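Local atomic coordinates of UDP-N-acetylglucosamine 3-dehydrogenase (Acidithiobacillus ferrooxidans, PDB entry 7BVJ), a protein that catalyses the NAD(+)-dependent oxidation of the glucosamine 3-position of UDP-N-acetylglucosamine to a ketone, a step in making the diamino sugar found in some lipid A. Residues A142-P147 against I163-L168; F276-A279 against H283-V286. One frame throughout, in Å; residues are numbered along the deposited sequence.

Contact 1: residues A142-P147 against I163-L168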
loop_
_atom_site.group_PDB
_atom_site.type_symbol
_atom_site.label_atom_id
_atom_site.label_comp_id
_atom_site.label_asym_id
_atom_site.label_seq_id
_atom_site.Cartn_x
_atom_site.Cartn_y
_atom_site.Cartn_z
ATOM N N ALA A 142 -2.233 -15.551 -3.168
ATOM C CA ALA A 142 -1.291 -14.543 -3.652
ATOM C C ALA A 142 0.136 -14.882 -3.252
ATOM O O ALA A 142 0.378 -15.539 -2.230
ATOM C CB ALA A 142 -1.659 -13.116 -3.164
ATOM N N GLU A 143 1.079 -14.422 -4.088
ATOM C CA GLU A 143 2.516 -14.543 -3.839
ATOM C C GLU A 143 3.206 -13.201 -4.070
ATOM O O GLU A 143 3.059 -12.596 -5.140
ATOM C CB GLU A 143 3.165 -15.610 -4.734
ATOM C CG GLU A 143 2.530 -16.977 -4.647
ATOM C CD GLU A 143 2.891 -17.843 -5.832
ATOM O OE1 GLU A 143 3.938 -18.537 -5.769
ATOM O OE2 GLU A 143 2.130 -17.812 -6.826
ATOM N N ARG A 144 3.967 -12.744 -3.076
ATOM C CA ARG A 144 4.795 -11.543 -3.198
ATOM C C ARG A 144 6.209 -11.917 -2.756
ATOM O O ARG A 144 6.510 -11.944 -1.561
ATOM C CB ARG A 144 4.236 -10.399 -2.368
ATOM C CG ARG A 144 4.673 -9.032 -2.826
ATOM C CD ARG A 144 3.725 -7.956 -2.288
ATOM N NE ARG A 144 2.411 -7.991 -2.934
ATOM C CZ ARG A 144 2.074 -7.267 -4.003
ATOM N NH1 ARG A 144 2.964 -6.446 -4.562
ATOM N NH2 ARG A 144 0.849 -7.360 -4.513
ATOM N N LEU A 145 7.062 -12.198 -3.727
ATOM C CA LEU A 145 8.378 -12.778 -3.525
ATOM C C LEU A 145 9.410 -11.807 -4.069
ATOM O O LEU A 145 9.387 -11.481 -5.261
ATOM C CB LEU A 145 8.484 -14.127 -4.241
ATOM C CG LEU A 145 7.267 -15.052 -4.238
ATOM C CD1 LEU A 145 7.591 -16.372 -4.936
ATOM C CD2 LEU A 145 6.792 -15.326 -2.808
ATOM N N ALA A 146 10.312 -11.350 -3.202
ATOM C CA ALA A 146 11.337 -10.392 -3.575
ATOM C C ALA A 146 12.726 -11.000 -3.406
ATOM O O ALA A 146 12.976 -11.709 -2.427
ATOM C CB ALA A 146 11.227 -9.124 -2.726
ATOM N N PRO A 147 13.633 -10.774 -4.351
ATOM C CA PRO A 147 14.996 -11.286 -4.193
ATOM C C PRO A 147 15.706 -10.620 -3.025
ATOM O O PRO A 147 15.441 -9.467 -2.673
ATOM C CB PRO A 147 15.665 -10.926 -5.524
ATOM C CG PRO A 147 14.926 -9.718 -5.987
ATOM C CD PRO A 147 13.494 -9.937 -5.557
ATOM N N ILE A 163 1.347 -7.078 3.476
ATOM C CA ILE A 163 0.297 -6.114 3.776
ATOM C C ILE A 163 -0.397 -5.637 2.508
ATOM O O ILE A 163 -1.576 -5.266 2.552
ATOM C CB ILE A 163 0.891 -4.940 4.575
ATOM C CG1 ILE A 163 -0.218 -4.114 5.226
ATOM C CG2 ILE A 163 1.754 -4.082 3.672
ATOM C CD1 ILE A 163 0.252 -3.266 6.354
ATOM N N HIS A 164 0.291 -5.685 1.360
ATOM C CA HIS A 164 -0.349 -5.348 0.083
ATOM C C HIS A 164 -1.534 -6.253 -0.194
ATOM O O HIS A 164 -2.651 -5.787 -0.473
ATOM C CB HIS A 164 0.649 -5.471 -1.069
ATOM C CG HIS A 164 1.703 -4.408 -1.074
ATOM N ND1 HIS A 164 1.402 -3.063 -1.099
ATOM C CD2 HIS A 164 3.056 -4.492 -1.053
ATOM C CE1 HIS A 164 2.521 -2.364 -1.102
ATOM N NE2 HIS A 164 3.539 -3.205 -1.070
ATOM N N ASP A 165 -1.302 -7.562 -0.137
ATOM C CA ASP A 165 -2.350 -8.506 -0.481
ATOM C C ASP A 165 -3.349 -8.679 0.651
ATOM O O ASP A 165 -4.530 -8.919 0.388
ATOM C CB ASP A 165 -1.713 -9.826 -0.894
ATOM C CG ASP A 165 -0.706 -9.631 -2.015
ATOM O OD1 ASP A 165 -1.094 -9.026 -3.036
ATOM O OD2 ASP A 165 0.473 -10.031 -1.859
ATOM N N LEU A 166 -2.923 -8.505 1.901
ATOM C CA LEU A 166 -3.903 -8.390 2.976
ATOM C C LEU A 166 -4.874 -7.243 2.705
ATOM O O LEU A 166 -6.096 -7.407 2.839
ATOM C CB LEU A 166 -3.195 -8.213 4.317
ATOM C CG LEU A 166 -2.461 -9.472 4.820
ATOM C CD1 LEU A 166 -1.404 -9.151 5.904
ATOM C CD2 LEU A 166 -3.455 -10.531 5.334
ATOM N N ASP A 167 -4.351 -6.082 2.285
ATOM C CA ASP A 167 -5.215 -4.940 2.019
ATOM C C ASP A 167 -6.142 -5.214 0.842
ATOM O O ASP A 167 -7.335 -4.904 0.903
ATOM C CB ASP A 167 -4.370 -3.697 1.758
ATOM C CG ASP A 167 -5.215 -2.494 1.375
ATOM O OD1 ASP A 167 -6.153 -2.157 2.140
ATOM O OD2 ASP A 167 -4.944 -1.902 0.301
ATOM N N LEU A 168 -5.594 -5.766 -0.244
ATOM C CA LEU A 168 -6.403 -6.116 -1.402
ATOM C C LEU A 168 -7.528 -7.060 -1.011
ATOM O O LEU A 168 -8.668 -6.904 -1.456
ATOM C CB LEU A 168 -5.533 -6.757 -2.481
ATOM C CG LEU A 168 -4.601 -5.797 -3.221
ATOM C CD1 LEU A 168 -3.666 -6.541 -4.193
ATOM C CD2 LEU A 168 -5.423 -4.703 -3.933
HETATM O O HOH W 1 1.117 -10.061 -4.956
#
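Arg144 and Asp165 join strand 139-147 to helix 157-173 in the C-terminal alpha/beta domain of the Gfo/Idh/MocA fold, where the helix packs on the mixed sheet. The short segments run nearly antiparallel, at 158°, with axes 9.1 Å apart.

The polar part is a side-on, two-nitrogen salt bridge. Arg144 NE donates to Asp165 OD2 at 3.0 Å and Arg144 NH2 to Asp165 OD1 at 3.0 Å, both bonds almost straight. Each oxygen lies close to the guanidinium plane, yet the carboxylate is tilted 36° against it: OD1 is met on its syn side but 26° out of the carboxylate plane, OD2 from above that plane. Two bonds to two oxygens restrict rotation of both groups. With CG anti to the backbone N and a bend at chi3, the Arg144 chain turns its NE edge to the helix.

Carbon contacts complete the interface. His164, one of two candidate catalytic bases, lays its CB over one guanidinium face near the rim, 3.6 Å from Arg144 NE. Lys91, the other candidate, touches His164 as well. Two residues earlier on the strand, Ala142 CB packs 3.8 Å from Asp165 CG.

Contact 2: residues F276-A279 against H283-V286; sequences FLNA and HRPV
Arg284 has chi1 near 63°, which sets CG between its backbone N and carbonyl carbon, and from CG to NE the chain is extended; this carries the guanidinium back along helix 268-282 to Asn278. Asn278 CG is anti to the carbonyl carbon (chi1 -70°), and the two side chains run alongside each other in the same direction. Asn278 CB sits over one guanidinium face, toward its rim, 3.4 Å from Arg284 NH2. The amide is turned well away from the guanidinium plane, and since Asn278 ND2 and Arg284 NH2 are both donors, their 3.3 Å approach is packing and not a hydrogen bond. Replacing Asn278 by an alanine keeps the CB against that face, but the guanidinium, with no amide alongside, is likely to be freer to turn.

The chain reverses at His283, whose positive phi ends the helical course. Ala279 O and His283 N are 3.0 Å apart. Beyond the turn, Ala279 CB meets Arg284 O at 3.2 Å, a close fit, and makes an apolar contact with Val286 CG2 at 3.8 Å. Val286 CG2 also reaches Phe276 CA at 3.8 Å, though the two side chains meet more loosely.

The returning loop thus lies along the last turns of helix 268-282 before helix 290-312, while the Phe276 side chain packs on Tyr22 of helix 13-25 and on strands 63-66 and 86-90 of the Rossmann sheet.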
loop_
_atom_site.group_PDB
_atom_site.type_symbol
_atom_site.label_atom_id
_atom_site.label_comp_id
_atom_site.label_asym_id
_atom_site.label_seq_id
_atom_site.Cartn_x
_atom_site.Cartn_y
_atom_site.Cartn_z
ATOM N N PHE A 276 -5.156 11.718 -3.835
ATOM C CA PHE A 276 -5.065 12.408 -2.542
ATOM C C PHE A 276 -5.408 13.899 -2.681
ATOM O O PHE A 276 -6.228 14.453 -1.919
ATOM C CB PHE A 276 -3.645 12.161 -1.979
ATOM C CG PHE A 276 -3.241 13.023 -0.789
ATOM C CD1 PHE A 276 -4.013 13.085 0.365
ATOM C CD2 PHE A 276 -2.033 13.710 -0.812
ATOM C CE1 PHE A 276 -3.602 13.858 1.466
ATOM C CE2 PHE A 276 -1.622 14.498 0.270
ATOM C CZ PHE A 276 -2.410 14.568 1.418
ATOM N N LEU A 277 -4.820 14.557 -3.680
ATOM C CA LEU A 277 -5.038 15.998 -3.832
ATOM C C LEU A 277 -6.465 16.308 -4.317
ATOM O O LEU A 277 -7.071 17.310 -3.905
ATOM C CB LEU A 277 -3.989 16.583 -4.780
ATOM C CG LEU A 277 -2.517 16.491 -4.347
ATOM C CD1 LEU A 277 -1.588 17.155 -5.372
ATOM C CD2 LEU A 277 -2.328 17.100 -2.968
ATOM N N ASN A 278 -7.023 15.452 -5.171
ATOM C CA ASN A 278 -8.416 15.625 -5.572
ATOM C C ASN A 278 -9.342 15.439 -4.388
ATOM O O ASN A 278 -10.345 16.142 -4.269
ATOM C CB ASN A 278 -8.779 14.658 -6.694
ATOM C CG ASN A 278 -8.106 15.012 -7.988
ATOM O OD1 ASN A 278 -7.791 16.177 -8.233
ATOM N ND2 ASN A 278 -7.865 14.017 -8.824
ATOM N N ALA A 279 -9.015 14.513 -3.491
ATOM C CA ALA A 279 -9.860 14.326 -2.318
ATOM C C ALA A 279 -9.885 15.585 -1.470
ATOM O O ALA A 279 -10.941 15.985 -0.962
ATOM C CB ALA A 279 -9.366 13.140 -1.499
ATOM N N HIS A 283 -13.497 17.363 -1.749
ATOM C CA HIS A 283 -14.149 16.672 -0.637
ATOM C C HIS A 283 -14.769 15.346 -1.093
ATOM O O HIS A 283 -15.875 14.982 -0.688
ATOM C CB HIS A 283 -15.193 17.563 0.039
ATOM C CG HIS A 283 -14.718 18.957 0.310
ATOM N ND1 HIS A 283 -13.390 19.270 0.506
ATOM C CD2 HIS A 283 -15.395 20.125 0.402
ATOM C CE1 HIS A 283 -13.269 20.570 0.708
ATOM N NE2 HIS A 283 -14.472 21.112 0.652
ATOM N N ARG A 284 -14.060 14.620 -1.949
ATOM C CA ARG A 284 -14.500 13.267 -2.263
ATOM C C ARG A 284 -13.616 12.240 -1.557
ATOM O O ARG A 284 -12.493 12.548 -1.152
ATOM C CB ARG A 284 -14.493 13.037 -3.781
ATOM C CG ARG A 284 -13.141 13.136 -4.438
ATOM C CD ARG A 284 -13.261 13.111 -5.957
ATOM N NE ARG A 284 -12.076 12.520 -6.576
ATOM C CZ ARG A 284 -11.653 12.791 -7.809
ATOM N NH1 ARG A 284 -12.322 13.647 -8.572
ATOM N NH2 ARG A 284 -10.564 12.190 -8.284
ATOM N N PRO A 285 -14.098 11.009 -1.365
ATOM C CA PRO A 285 -13.329 10.047 -0.563
ATOM C C PRO A 285 -12.057 9.594 -1.264
ATOM O O PRO A 285 -12.013 9.403 -2.481
ATOM C CB PRO A 285 -14.312 8.886 -0.361
ATOM C CG PRO A 285 -15.292 9.021 -1.490
ATOM C CD PRO A 285 -15.435 10.490 -1.708
ATOM N N VAL A 286 -11.012 9.427 -0.469
ATOM C CA VAL A 286 -9.698 9.115 -0.993
ATOM C C VAL A 286 -9.565 7.604 -1.203
ATOM O O VAL A 286 -10.310 6.808 -0.637
ATOM C CB VAL A 286 -8.640 9.677 -0.022
ATOM C CG1 VAL A 286 -8.434 8.729 1.181
ATOM C CG2 VAL A 286 -7.355 10.012 -0.732
#

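How the contacts relate
Contacts 1 and 2 are consecutive along the chain and do not touch: their centres are 26 Å apart and their nearest atoms about 10 Å. Helix 290-312, entered through the loop of contact 2, links their surroundings, because its Val296 packs against Ile163, Leu166 and Asp167 of the contact 1 helix. Contact 1 includes His164, a candidate catalytic base, whose side chain is about 9 Å from that of the NAD-binding Leu14 and about 11 Å from bound NAD. On the sheet side, the side chain of Ala142 is about 11 Å from the bound disulfonic acid. Contact 2 lies away from the annotated sites; its centre is about 17 Å from the centre of the chain, that of contact 1 about 10 Å.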